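Long-range contacts in fiber protein (Duck adenovirus 1, PDB 6ITX), which probably mediates attachment of the virus to host cells, the part described here being the trimeric C-terminal head domain of the fiber: residues Ala120-Tyr125 and Ile139-Thr144; Ile110-Pro115 and Ile159-Val164; Gly244-Cys249 and Ile263-Val268; Ile97-Asn102 and Val126-Val131. All coordinates share one frame; numbering follows the deposited sequence.

Interaction 1: Ala120-Tyr125 and Ile139-Thr144; sequences AKVAGY and IQIKAT
Val122 and Ile141 meet on the face of the strand pair that turns into the protein core, their branches crossing at a slant with CG2 of Val122 4.0 Å from CG2 of Ile141. The isoleucine sets CG2 anti to its own backbone N while CG1 lies beside that N (chi1 -60°), and the second turn of the chain (chi2 -64°) brings the terminal methyl back over the neighbouring strand. That methyl, CD1 of Ile141, therefore rests 3.9 Å from CA of Gly124, where the opposite residue has no side chain to meet it. The other branch of Val122 is used as well: CG1 touches CB of Ala143 at 3.7 Å. Beyond the pair, Phe161, Leu163 and Phe267 cover Ile141.

The opposite face carries Ala123, Tyr125, Gln140 and Lys142. CB of Ala123 lies 4.4 Å from CB of Lys142, whose extended chain then runs away from the partner strand. Gln140 is also extended, its CG anti to the backbone N (chi1 180°), which carries the amide out to give NE2 to Thr291 O and to Ser202 O of the second subunit. Tyr125 packs on that same Ser202, so this face contributes to the trimer interface.

Two antiparallel hydrogen-bonded pairs hold the backbones: Ala123 N reaches Lys142 O at 2.8 Å, with the return bond from Lys142 N, and Tyr125 and Gln140 exchange a second such couple. This is the ladder of a long antiparallel beta hairpin, here formed by strands 118-131 and 134-144 within the beta-sandwich of the fiber head.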
loop_
_atom_site.group_PDB
_atom_site.type_symbol
_atom_site.label_atom_id
_atom_site.label_comp_id
_atom_site.label_asym_id
_atom_site.label_seq_id
_atom_site.Cartn_x
_atom_site.Cartn_y
_atom_site.Cartn_z
ATOM N N ALA A 120 10.168 -23.914 -9.187
ATOM C CA ALA A 120 8.766 -24.271 -9.288
ATOM C C ALA A 120 8.199 -23.660 -10.556
ATOM O O ALA A 120 8.700 -22.652 -11.072
ATOM C CB ALA A 120 7.979 -23.800 -8.060
ATOM N N LYS A 121 7.153 -24.288 -11.071
ATOM C CA LYS A 121 6.395 -23.689 -12.152
ATOM C C LYS A 121 4.996 -23.396 -11.645
ATOM O O LYS A 121 4.382 -24.235 -10.977
ATOM C CB LYS A 121 6.417 -24.573 -13.404
ATOM C CG LYS A 121 7.890 -24.643 -13.884
ATOM C CD LYS A 121 8.240 -25.553 -15.039
ATOM C CE LYS A 121 8.102 -24.808 -16.354
ATOM N NZ LYS A 121 6.833 -25.199 -17.079
ATOM N N VAL A 122 4.534 -22.180 -11.901
ATOM C CA VAL A 122 3.328 -21.643 -11.295
ATOM C C VAL A 122 2.525 -20.925 -12.376
ATOM O O VAL A 122 2.948 -20.826 -13.528
ATOM C CB VAL A 122 3.632 -20.694 -10.113
ATOM C CG1 VAL A 122 4.489 -21.409 -9.034
ATOM C CG2 VAL A 122 4.306 -19.433 -10.595
ATOM N N ALA A 123 1.340 -20.449 -11.995
ATOM C CA ALA A 123 0.480 -19.691 -12.885
ATOM C C ALA A 123 0.269 -18.297 -12.312
ATOM O O ALA A 123 0.255 -18.109 -11.089
ATOM C CB ALA A 123 -0.859 -20.391 -13.098
ATOM N N GLY A 124 0.113 -17.312 -13.197
ATOM C CA GLY A 124 0.054 -15.939 -12.745
ATOM C C GLY A 124 -0.711 -15.018 -13.670
ATOM O O GLY A 124 -0.869 -15.279 -14.868
ATOM N N TYR A 125 -1.166 -13.910 -13.086
ATOM C CA TYR A 125 -1.791 -12.813 -13.811
ATOM C C TYR A 125 -1.310 -11.497 -13.223
ATOM O O TYR A 125 -1.415 -11.284 -12.014
ATOM C CB TYR A 125 -3.312 -12.884 -13.721
ATOM C CG TYR A 125 -3.959 -11.802 -14.517
ATOM C CD1 TYR A 125 -3.717 -11.701 -15.885
ATOM C CD2 TYR A 125 -4.807 -10.870 -13.924
ATOM C CE1 TYR A 125 -4.317 -10.705 -16.647
ATOM C CE2 TYR A 125 -5.416 -9.870 -14.674
ATOM C CZ TYR A 125 -5.164 -9.798 -16.036
ATOM O OH TYR A 125 -5.732 -8.819 -16.812
ATOM N N ILE A 139 -0.431 -8.346 -8.624
ATOM C CA ILE A 139 0.064 -9.645 -9.060
ATOM C C ILE A 139 -0.737 -10.731 -8.347
ATOM O O ILE A 139 -1.071 -10.600 -7.161
ATOM C CB ILE A 139 1.576 -9.795 -8.811
ATOM C CG1 ILE A 139 2.067 -11.160 -9.294
ATOM C CG2 ILE A 139 1.903 -9.573 -7.359
ATOM C CD1 ILE A 139 3.540 -11.175 -9.693
ATOM N N GLN A 140 -1.079 -11.784 -9.088
ATOM C CA GLN A 140 -1.856 -12.900 -8.562
ATOM C C GLN A 140 -1.194 -14.180 -9.034
ATOM O O GLN A 140 -0.985 -14.353 -10.239
ATOM C CB GLN A 140 -3.314 -12.841 -9.035
ATOM C CG GLN A 140 -4.166 -13.981 -8.524
ATOM C CD GLN A 140 -5.658 -13.772 -8.751
ATOM O OE1 GLN A 140 -6.086 -13.289 -9.792
ATOM N NE2 GLN A 140 -6.449 -14.150 -7.772
ATOM N N ILE A 141 -0.858 -15.066 -8.087
ATOM C CA ILE A 141 -0.108 -16.289 -8.361
ATOM C C ILE A 141 -0.912 -17.487 -7.883
ATOM O O ILE A 141 -1.477 -17.460 -6.784
ATOM C CB ILE A 141 1.277 -16.269 -7.680
ATOM C CG1 ILE A 141 2.088 -15.083 -8.196
ATOM C CG2 ILE A 141 2.040 -17.606 -7.908
ATOM C CD1 ILE A 141 2.374 -15.212 -9.669
ATOM N N LYS A 142 -0.961 -18.542 -8.705
ATOM C CA LYS A 142 -1.578 -19.809 -8.326
ATOM C C LYS A 142 -0.568 -20.930 -8.502
ATOM O O LYS A 142 0.107 -20.994 -9.534
ATOM C CB LYS A 142 -2.812 -20.102 -9.168
ATOM C CG LYS A 142 -3.539 -21.344 -8.724
ATOM C CD LYS A 142 -4.870 -21.441 -9.424
ATOM C CE LYS A 142 -5.435 -22.848 -9.370
ATOM N NZ LYS A 142 -6.729 -22.854 -10.139
ATOM N N ALA A 143 -0.478 -21.821 -7.518
ATOM C CA ALA A 143 0.512 -22.885 -7.579
ATOM C C ALA A 143 -0.065 -24.220 -7.106
ATOM O O ALA A 143 -1.039 -24.279 -6.347
ATOM C CB ALA A 143 1.743 -22.525 -6.748
ATOM N N THR A 144 0.557 -25.307 -7.570
ATOM C CA THR A 144 0.232 -26.652 -7.116
ATOM C C THR A 144 1.490 -27.352 -6.624
ATOM O O THR A 144 2.596 -27.106 -7.114
ATOM C CB THR A 144 -0.417 -27.505 -8.226
ATOM O OG1 THR A 144 0.498 -27.660 -9.318
ATOM C CG2 THR A 144 -1.702 -26.874 -8.724
#

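Interaction 2: Ile110-Pro115 and Ile159-Val164; sequences IFASCP and IRFGLV
Ile110 touches Leu163 through methyl groups, CG2 of the isoleucine lying 4.2 Å from CD2 of the leucine. The same CD2 of Leu163 also lies 3.5 Å from the carbonyl O of Phe111. At Ala112 the side chain is flanked by two partners: CB is 3.7 Å from CD2 of Leu163 and also meets CD2 of Phe161 obliquely to the ring. Phe161 puts CG between its backbone N and carbonyl carbon (chi1 61°), and its ring runs away from strand 110-114 to stack with Phe267 and meet Trp148.

Ser113 provides the single antiparallel bridge, a hydrogen-bonded pair with Gly162. Its N donates to Gly162 O at 3.0 Å, and Gly162 N returns a bond to Ser113 O, while the serine OG turns to Gly214 O. The strands run at 133°, well short of antiparallel, and only this one bridge forms between them. Each has a longer partner on its other side, strand 118-131 for one and strand 262-271 for the other; the bridge joins the two ends of a run of paired strands, so that the curled sheet of the fiber head closes on itself.

Cys114 follows with SG 4.0 Å from CB of Phe161. Pro115 ends the segment: its CD lies 3.3 Å from Arg160 O, and its CG touches CB of Arg160, the two side chains crossing at about a right angle. The guanidinium group of Arg160 leads away to a salt bridge from NE to Glu219 OE1.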
loop_
_atom_site.group_PDB
_atom_site.type_symbol
_atom_site.label_atom_id
_atom_site.label_comp_id
_atom_site.label_asym_id
_atom_site.label_seq_id
_atom_site.Cartn_x
_atom_site.Cartn_y
_atom_site.Cartn_z
ATOM N N ILE A 110 4.942 -20.708 -15.691
ATOM C CA ILE A 110 5.688 -19.542 -15.232
ATOM C C ILE A 110 6.751 -20.036 -14.267
ATOM O O ILE A 110 6.457 -20.862 -13.396
ATOM C CB ILE A 110 4.744 -18.527 -14.568
ATOM C CG1 ILE A 110 3.637 -18.154 -15.553
ATOM C CG2 ILE A 110 5.495 -17.305 -14.096
ATOM C CD1 ILE A 110 4.157 -17.549 -16.820
ATOM N N PHE A 111 7.994 -19.563 -14.434
ATOM C CA PHE A 111 9.131 -20.120 -13.702
ATOM C C PHE A 111 9.413 -19.308 -12.448
ATOM O O PHE A 111 9.610 -18.095 -12.527
ATOM C CB PHE A 111 10.378 -20.163 -14.581
ATOM C CG PHE A 111 11.538 -20.925 -13.970
ATOM C CD1 PHE A 111 12.435 -20.293 -13.113
ATOM C CD2 PHE A 111 11.753 -22.259 -14.278
ATOM C CE1 PHE A 111 13.513 -20.998 -12.547
ATOM C CE2 PHE A 111 12.828 -22.968 -13.724
ATOM C CZ PHE A 111 13.706 -22.342 -12.865
ATOM N N ALA A 112 9.456 -19.986 -11.303
ATOM C CA ALA A 112 9.787 -19.375 -10.022
ATOM C C ALA A 112 11.027 -20.042 -9.466
ATOM O O ALA A 112 11.081 -21.273 -9.373
ATOM C CB ALA A 112 8.646 -19.517 -9.005
ATOM N N SER A 113 12.015 -19.238 -9.082
ATOM C CA SER A 113 13.206 -19.776 -8.443
ATOM C C SER A 113 13.010 -19.793 -6.928
ATOM O O SER A 113 12.409 -18.881 -6.359
ATOM C CB SER A 113 14.440 -18.964 -8.837
ATOM O OG SER A 113 15.607 -19.491 -8.225
ATOM N N CYS A 114 13.505 -20.842 -6.286
ATOM C CA CYS A 114 13.257 -21.122 -4.883
ATOM C C CYS A 114 14.564 -21.291 -4.118
ATOM O O CYS A 114 15.638 -21.457 -4.707
ATOM C CB CYS A 114 12.389 -22.390 -4.741
ATOM S SG CYS A 114 10.767 -22.318 -5.609
ATOM N N PRO A 115 14.511 -21.252 -2.788
ATOM C CA PRO A 115 15.743 -21.372 -1.994
ATOM C C PRO A 115 16.538 -22.632 -2.324
ATOM O O PRO A 115 15.996 -23.648 -2.749
ATOM C CB PRO A 115 15.220 -21.418 -0.556
ATOM C CG PRO A 115 13.964 -20.681 -0.611
ATOM C CD PRO A 115 13.344 -20.980 -1.931
ATOM N N ILE A 159 7.479 -21.483 2.620
ATOM C CA ILE A 159 7.212 -21.383 1.158
ATOM C C ILE A 159 7.647 -20.062 0.538
ATOM O O ILE A 159 6.945 -19.064 0.655
ATOM C CB ILE A 159 5.718 -21.568 0.787
ATOM C CG1 ILE A 159 5.156 -22.919 1.193
ATOM C CG2 ILE A 159 5.516 -21.438 -0.724
ATOM C CD1 ILE A 159 3.649 -23.012 0.900
ATOM N N ARG A 160 8.782 -20.069 -0.160
ATOM C CA ARG A 160 9.427 -18.860 -0.657
ATOM C C ARG A 160 9.764 -19.038 -2.119
ATOM O O ARG A 160 10.255 -20.095 -2.514
ATOM C CB ARG A 160 10.701 -18.570 0.126
ATOM C CG ARG A 160 10.550 -18.855 1.590
ATOM C CD ARG A 160 11.808 -18.621 2.324
ATOM N NE ARG A 160 11.761 -17.312 2.955
ATOM C CZ ARG A 160 11.728 -17.118 4.268
ATOM N NH1 ARG A 160 11.678 -15.872 4.737
ATOM N NH2 ARG A 160 11.749 -18.160 5.108
ATOM N N PHE A 161 9.499 -18.017 -2.927
ATOM C CA PHE A 161 9.823 -18.129 -4.342
ATOM C C PHE A 161 10.001 -16.742 -4.953
ATOM O O PHE A 161 9.421 -15.756 -4.486
ATOM C CB PHE A 161 8.761 -18.942 -5.090
ATOM C CG PHE A 161 7.371 -18.350 -5.060
ATOM C CD1 PHE A 161 6.476 -18.695 -4.059
ATOM C CD2 PHE A 161 6.941 -17.490 -6.071
ATOM C CE1 PHE A 161 5.176 -18.166 -4.043
ATOM C CE2 PHE A 161 5.641 -16.957 -6.075
ATOM C CZ PHE A 161 4.762 -17.291 -5.062
ATOM N N GLY A 162 10.833 -16.679 -5.985
ATOM C CA GLY A 162 11.160 -15.430 -6.661
ATOM C C GLY A 162 10.697 -15.467 -8.108
ATOM O O GLY A 162 10.804 -16.496 -8.780
ATOM N N LEU A 163 10.190 -14.339 -8.578
ATOM C CA LEU A 163 9.696 -14.196 -9.938
ATOM C C LEU A 163 10.276 -12.928 -10.521
ATOM O O LEU A 163 10.633 -11.999 -9.800
ATOM C CB LEU A 163 8.174 -14.080 -9.994
ATOM C CG LEU A 163 7.385 -15.248 -9.429
ATOM C CD1 LEU A 163 5.988 -14.771 -9.145
ATOM C CD2 LEU A 163 7.383 -16.403 -10.432
ATOM N N VAL A 164 10.344 -12.869 -11.835
ATOM C CA VAL A 164 10.717 -11.637 -12.500
ATOM C C VAL A 164 9.574 -11.243 -13.407
ATOM O O VAL A 164 8.967 -12.099 -14.061
ATOM C CB VAL A 164 12.041 -11.776 -13.284
ATOM C CG1 VAL A 164 12.428 -10.458 -13.925
ATOM C CG2 VAL A 164 13.163 -12.280 -12.351
#

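Interaction 3: Gly244-Cys249 and Ile263-Val268; sequences GNLYVC and IYMVFV
Leu246 lays CD1 over one face of the Phe267 ring, a CH-pi contact with the methyl 3.8 Å from the ring centroid and shifted toward the rim near CZ. With CG anti to the backbone N (chi1 163°), the leucine runs side by side with the phenylalanine, and the same methyl also meets CB of Met265 at 3.7 Å. Next along this face Val248 makes contact through both branches: CG2 faces CE of Met265, whose chain bends at its last torsion (chi3 136°), while CG1 lies 3.6 Å from CG2 of Ile263. Ile139, Ile294 and Phe296 pack on Leu246, Met265 and Phe267, and this is the densely packed core side.

The other face is more mixed. Tyr247 packs its CB 3.6 Å from CG1 of Val266, and the carbonyl O of Val266 sits at the edge of the ring, in its plane. Farther out the contact thins: CE1 of Tyr247 comes only to 4.2 Å from CG2 of Val268. Val268 and its partner Asn245 are partly exposed, and Asn245 turns OD1 to Ser230 OG rather than across the strands. Tyr264 likewise sends its hydroxyl to Lys218 N.

Six backbone bonds run through both regions in three antiparallel hydrogen-bonded pairs, Asn245 with Val268, Tyr247 with Val266 and Cys249 with Tyr264; the bond from Asn245 N to Val268 O measures 2.8 Å. The hairpin ladder thus satisfies the peptide groups of these six residues, while intervening ones pair outward with strands 226-235 and 160-165; the contacts among Leu246, Val248, Met265 and Phe267 are apolar and buried.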
loop_
_atom_site.group_PDB
_atom_site.type_symbol
_atom_site.label_atom_id
_atom_site.label_comp_id
_atom_site.label_asym_id
_atom_site.label_seq_id
_atom_site.Cartn_x
_atom_site.Cartn_y
_atom_site.Cartn_z
ATOM N N GLY A 244 1.467 -13.707 4.550
ATOM C CA GLY A 244 2.239 -13.644 3.328
ATOM C C GLY A 244 2.819 -12.267 3.137
ATOM O O GLY A 244 2.239 -11.260 3.563
ATOM N N ASN A 245 3.979 -12.223 2.498
ATOM C CA ASN A 245 4.605 -10.949 2.211
ATOM C C ASN A 245 5.201 -10.976 0.813
ATOM O O ASN A 245 5.772 -11.981 0.383
ATOM C CB ASN A 245 5.636 -10.607 3.289
ATOM C CG ASN A 245 4.968 -10.014 4.531
ATOM O OD1 ASN A 245 4.405 -8.923 4.478
ATOM N ND2 ASN A 245 4.996 -10.748 5.640
ATOM N N LEU A 246 4.990 -9.886 0.090
ATOM C CA LEU A 246 5.550 -9.682 -1.231
ATOM C C LEU A 246 6.615 -8.610 -1.097
ATOM O O LEU A 246 6.370 -7.578 -0.468
ATOM C CB LEU A 246 4.466 -9.254 -2.229
ATOM C CG LEU A 246 4.917 -8.611 -3.546
ATOM C CD1 LEU A 246 5.721 -9.582 -4.402
ATOM C CD2 LEU A 246 3.731 -8.140 -4.302
ATOM N N TYR A 247 7.798 -8.866 -1.648
ATOM C CA TYR A 247 8.909 -7.922 -1.583
ATOM C C TYR A 247 9.254 -7.525 -3.007
ATOM O O TYR A 247 9.636 -8.381 -3.815
ATOM C CB TYR A 247 10.131 -8.521 -0.872
ATOM C CG TYR A 247 9.831 -8.974 0.531
ATOM C CD1 TYR A 247 9.146 -10.150 0.748
ATOM C CD2 TYR A 247 10.220 -8.219 1.645
ATOM C CE1 TYR A 247 8.844 -10.577 2.005
ATOM C CE2 TYR A 247 9.922 -8.644 2.925
ATOM C CZ TYR A 247 9.217 -9.833 3.092
ATOM O OH TYR A 247 8.885 -10.333 4.333
ATOM N N VAL A 248 9.099 -6.241 -3.320
ATOM C CA VAL A 248 9.331 -5.745 -4.667
ATOM C C VAL A 248 10.668 -5.036 -4.688
ATOM O O VAL A 248 10.970 -4.218 -3.809
ATOM C CB VAL A 248 8.211 -4.804 -5.129
ATOM C CG1 VAL A 248 8.526 -4.276 -6.504
ATOM C CG2 VAL A 248 6.874 -5.502 -5.090
ATOM N N CYS A 249 11.457 -5.344 -5.683
ATOM C CA CYS A 249 12.759 -4.748 -5.860
ATOM C C CYS A 249 13.108 -4.870 -7.331
ATOM O O CYS A 249 13.119 -5.990 -7.874
ATOM C CB CYS A 249 13.817 -5.443 -5.013
ATOM S SG CYS A 249 15.429 -4.751 -5.358
ATOM N N ILE A 263 11.442 -6.109 -12.781
ATOM C CA ILE A 263 11.015 -6.114 -11.383
ATOM C C ILE A 263 11.148 -7.525 -10.821
ATOM O O ILE A 263 10.561 -8.470 -11.363
ATOM C CB ILE A 263 9.577 -5.611 -11.213
ATOM C CG1 ILE A 263 9.471 -4.160 -11.657
ATOM C CG2 ILE A 263 9.160 -5.715 -9.774
ATOM C CD1 ILE A 263 8.851 -4.037 -13.030
ATOM N N TYR A 264 11.921 -7.660 -9.736
ATOM C CA TYR A 264 12.027 -8.903 -8.980
ATOM C C TYR A 264 11.011 -8.903 -7.848
ATOM O O TYR A 264 10.773 -7.879 -7.199
ATOM C CB TYR A 264 13.437 -9.079 -8.403
ATOM C CG TYR A 264 13.657 -10.351 -7.597
ATOM C CD1 TYR A 264 13.617 -11.610 -8.205
ATOM C CD2 TYR A 264 13.934 -10.297 -6.236
ATOM C CE1 TYR A 264 13.832 -12.779 -7.478
ATOM C CE2 TYR A 264 14.164 -11.469 -5.493
ATOM C CZ TYR A 264 14.108 -12.710 -6.118
ATOM O OH TYR A 264 14.325 -13.878 -5.386
ATOM N N MET A 265 10.404 -10.054 -7.616
ATOM C CA MET A 265 9.371 -10.186 -6.603
ATOM C C MET A 265 9.600 -11.493 -5.884
ATOM O O MET A 265 9.524 -12.553 -6.507
ATOM C CB MET A 265 7.991 -10.162 -7.234
ATOM C CG MET A 265 7.780 -8.898 -8.019
ATOM S SD MET A 265 6.068 -8.656 -8.378
ATOM C CE MET A 265 5.928 -6.941 -8.020
ATOM N N VAL A 266 9.910 -11.430 -4.596
ATOM C CA VAL A 266 10.043 -12.637 -3.796
ATOM C C VAL A 266 8.854 -12.704 -2.849
ATOM O O VAL A 266 8.491 -11.700 -2.220
ATOM C CB VAL A 266 11.392 -12.697 -3.056
ATOM C CG1 VAL A 266 11.670 -11.417 -2.314
ATOM C CG2 VAL A 266 11.418 -13.900 -2.129
ATOM N N PHE A 267 8.211 -13.868 -2.809
ATOM C CA PHE A 267 7.033 -14.128 -1.989
ATOM C C PHE A 267 7.441 -15.025 -0.835
ATOM O O PHE A 267 8.114 -16.040 -1.050
ATOM C CB PHE A 267 5.940 -14.837 -2.791
ATOM C CG PHE A 267 5.375 -14.027 -3.907
ATOM C CD1 PHE A 267 6.101 -13.804 -5.053
ATOM C CD2 PHE A 267 4.105 -13.498 -3.812
ATOM C CE1 PHE A 267 5.572 -13.062 -6.076
ATOM C CE2 PHE A 267 3.570 -12.743 -4.829
ATOM C CZ PHE A 267 4.297 -12.527 -5.965
ATOM N N VAL A 268 7.033 -14.666 0.378
ATOM C CA VAL A 268 7.192 -15.530 1.546
ATOM C C VAL A 268 5.807 -15.752 2.137
ATOM O O VAL A 268 5.087 -14.787 2.429
ATOM C CB VAL A 268 8.147 -14.933 2.588
ATOM C CG1 VAL A 268 8.289 -15.856 3.782
ATOM C CG2 VAL A 268 9.488 -14.684 1.965
#

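Interaction 4: Ile97-Asn102 and Val126-Val131; sequences ISMGNN and VYLTSV
Ile97 and Leu128 are joined first by backbone hydrogen bonds, Ile97 N to Leu128 O at 3.0 Å and Leu128 N back to Ile97 O. Met99 and Val126 repeat the pattern, with Met99 N 2.8 Å from Val126 O. Between these two antiparallel hydrogen-bonded pairs stands the non-hydrogen-bonded pair of Ser98 and Tyr127. Strand 95-100 is thereby paired with the far half of strand 118-131 in the fiber-head sheet.

Apolar contacts fill the face that bears Ile97, Met99, Val126 and Leu128. CD1 of Leu128 is the meeting point: CE of Met99, at the end of a chain extended beyond CG, comes to 3.6 Å from it, and CD1 of Ile97 approaches it too. The side chains of Ile97 and Leu128 cross at a slant, with CG1 of Ile97 4.0 Å from CB of Leu128.

Polar side chains occupy the opposite face, but their hydroxyls bond outside the pair. CB of Ser98 lies 4.1 Å from CD1 of the Tyr127 ring, while its OG bonds to Trp186 NE1. The Tyr127 OH bonds to Gly132 O of the second subunit.

The chemistry is therefore divided: backbone hydrogen bonds and apolar packing hold the two strands together, and the tyrosine hydroxyl is spent on the trimer interface.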
loop_
_atom_site.group_PDB
_atom_site.type_symbol
_atom_site.label_atom_id
_atom_site.label_comp_id
_atom_site.label_asym_id
_atom_site.label_seq_id
_atom_site.Cartn_x
_atom_site.Cartn_y
_atom_site.Cartn_z
ATOM N N ILE A 97 -1.226 -2.415 -19.194
ATOM C CA ILE A 97 -0.758 -3.665 -19.774
ATOM C C ILE A 97 -1.077 -4.765 -18.780
ATOM O O ILE A 97 -1.304 -4.518 -17.596
ATOM C CB ILE A 97 0.762 -3.712 -20.105
ATOM C CG1 ILE A 97 1.612 -3.646 -18.828
ATOM C CG2 ILE A 97 1.150 -2.661 -21.145
ATOM C CD1 ILE A 97 3.058 -4.048 -19.037
ATOM N N SER A 98 -1.065 -5.994 -19.274
ATOM C CA SER A 98 -1.255 -7.155 -18.430
ATOM C C SER A 98 -0.395 -8.300 -18.950
ATOM O O SER A 98 -0.032 -8.346 -20.129
ATOM C CB SER A 98 -2.736 -7.556 -18.373
ATOM O OG SER A 98 -3.119 -8.195 -19.568
ATOM N N MET A 99 -0.045 -9.217 -18.050
ATOM C CA MET A 99 0.738 -10.383 -18.429
ATOM C C MET A 99 0.167 -11.625 -17.769
ATOM O O MET A 99 -0.392 -11.563 -16.673
ATOM C CB MET A 99 2.202 -10.209 -18.046
ATOM C CG MET A 99 2.615 -8.754 -18.013
ATOM S SD MET A 99 4.262 -8.572 -17.353
ATOM C CE MET A 99 4.421 -6.819 -17.535
ATOM N N GLY A 100 0.309 -12.753 -18.445
ATOM C CA GLY A 100 -0.251 -13.973 -17.931
ATOM C C GLY A 100 -1.723 -14.088 -18.272
ATOM O O GLY A 100 -2.261 -13.367 -19.119
ATOM N N ASN A 101 -2.387 -15.005 -17.573
ATOM C CA ASN A 101 -3.727 -15.464 -17.923
ATOM C C ASN A 101 -4.595 -15.396 -16.677
ATOM O O ASN A 101 -4.440 -16.220 -15.765
ATOM C CB ASN A 101 -3.669 -16.887 -18.476
ATOM C CG ASN A 101 -5.028 -17.530 -18.593
ATOM O OD1 ASN A 101 -6.046 -16.859 -18.730
ATOM N ND2 ASN A 101 -5.047 -18.849 -18.571
ATOM N N ASN A 102 -5.527 -14.438 -16.646
ATOM C CA ASN A 102 -6.355 -14.305 -15.451
ATOM C C ASN A 102 -7.319 -15.469 -15.249
ATOM O O ASN A 102 -7.972 -15.527 -14.205
ATOM C CB ASN A 102 -7.150 -13.000 -15.466
ATOM C CG ASN A 102 -8.154 -12.931 -16.600
ATOM O OD1 ASN A 102 -8.263 -13.858 -17.400
ATOM N ND2 ASN A 102 -8.879 -11.819 -16.685
ATOM N N VAL A 126 -0.800 -10.608 -14.066
ATOM C CA VAL A 126 -0.257 -9.327 -13.629
ATOM C C VAL A 126 -0.985 -8.211 -14.363
ATOM O O VAL A 126 -0.999 -8.181 -15.598
ATOM C CB VAL A 126 1.255 -9.230 -13.887
ATOM C CG1 VAL A 126 1.847 -8.057 -13.099
ATOM C CG2 VAL A 126 1.935 -10.531 -13.533
ATOM N N TYR A 127 -1.558 -7.285 -13.608
ATOM C CA TYR A 127 -2.274 -6.143 -14.148
ATOM C C TYR A 127 -1.524 -4.894 -13.729
ATOM O O TYR A 127 -1.437 -4.603 -12.536
ATOM C CB TYR A 127 -3.715 -6.100 -13.635
ATOM C CG TYR A 127 -4.637 -5.164 -14.397
ATOM C CD1 TYR A 127 -5.089 -5.489 -15.688
ATOM C CD2 TYR A 127 -5.078 -3.976 -13.827
ATOM C CE1 TYR A 127 -5.949 -4.658 -16.378
ATOM C CE2 TYR A 127 -5.939 -3.129 -14.519
ATOM C CZ TYR A 127 -6.369 -3.471 -15.797
ATOM O OH TYR A 127 -7.226 -2.624 -16.495
ATOM N N LEU A 128 -0.989 -4.157 -14.698
ATOM C CA LEU A 128 -0.217 -2.958 -14.419
ATOM C C LEU A 128 -0.860 -1.747 -15.076
ATOM O O LEU A 128 -1.166 -1.773 -16.275
ATOM C CB LEU A 128 1.217 -3.117 -14.901
ATOM C CG LEU A 128 1.919 -4.338 -14.328
ATOM C CD1 LEU A 128 3.250 -4.495 -14.999
ATOM C CD2 LEU A 128 2.100 -4.194 -12.819
ATOM N N THR A 129 -1.052 -0.691 -14.283
ATOM C CA THR A 129 -1.420 0.623 -14.779
ATOM C C THR A 129 -0.286 1.605 -14.526
ATOM O O THR A 129 0.337 1.593 -13.465
ATOM C CB THR A 129 -2.694 1.145 -14.112
ATOM O OG1 THR A 129 -2.396 1.588 -12.779
ATOM C CG2 THR A 129 -3.760 0.068 -14.085
ATOM N N SER A 130 -0.022 2.452 -15.500
ATOM C CA SER A 130 0.947 3.523 -15.363
ATOM C C SER A 130 0.168 4.824 -15.312
ATOM O O SER A 130 -0.507 5.175 -16.284
ATOM C CB SER A 130 1.935 3.531 -16.527
ATOM O OG SER A 130 2.716 4.722 -16.517
ATOM N N VAL A 131 0.250 5.529 -14.186
ATOM C CA VAL A 131 -0.460 6.789 -14.031
ATOM C C VAL A 131 0.482 7.794 -13.393
ATOM O O VAL A 131 0.965 7.577 -12.281
ATOM C CB VAL A 131 -1.777 6.635 -13.232
ATOM C CG1 VAL A 131 -1.562 5.819 -12.002
ATOM C CG2 VAL A 131 -2.392 8.012 -12.893
#

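From the N terminus, strand 95-100 opens interaction 4, strand 110-114 opens interaction 2, and the start of strand 118-131 opens interaction 1. The far half of that long strand then closes interaction 4, whose loop therefore crosses those of interactions 1 and 2. Strand 134-144 turns back to close interaction 1, nested inside the larger loop that 159-164 closes in interaction 2. Interaction 3 follows in series as a separate hairpin. Strand 118-131 ties interactions 1, 2 and 4 together laterally, and strand 160-165 pairs with strand 262-271 to join interaction 2 to interaction 3. The hairpins of interactions 1 and 3 face each other in the core.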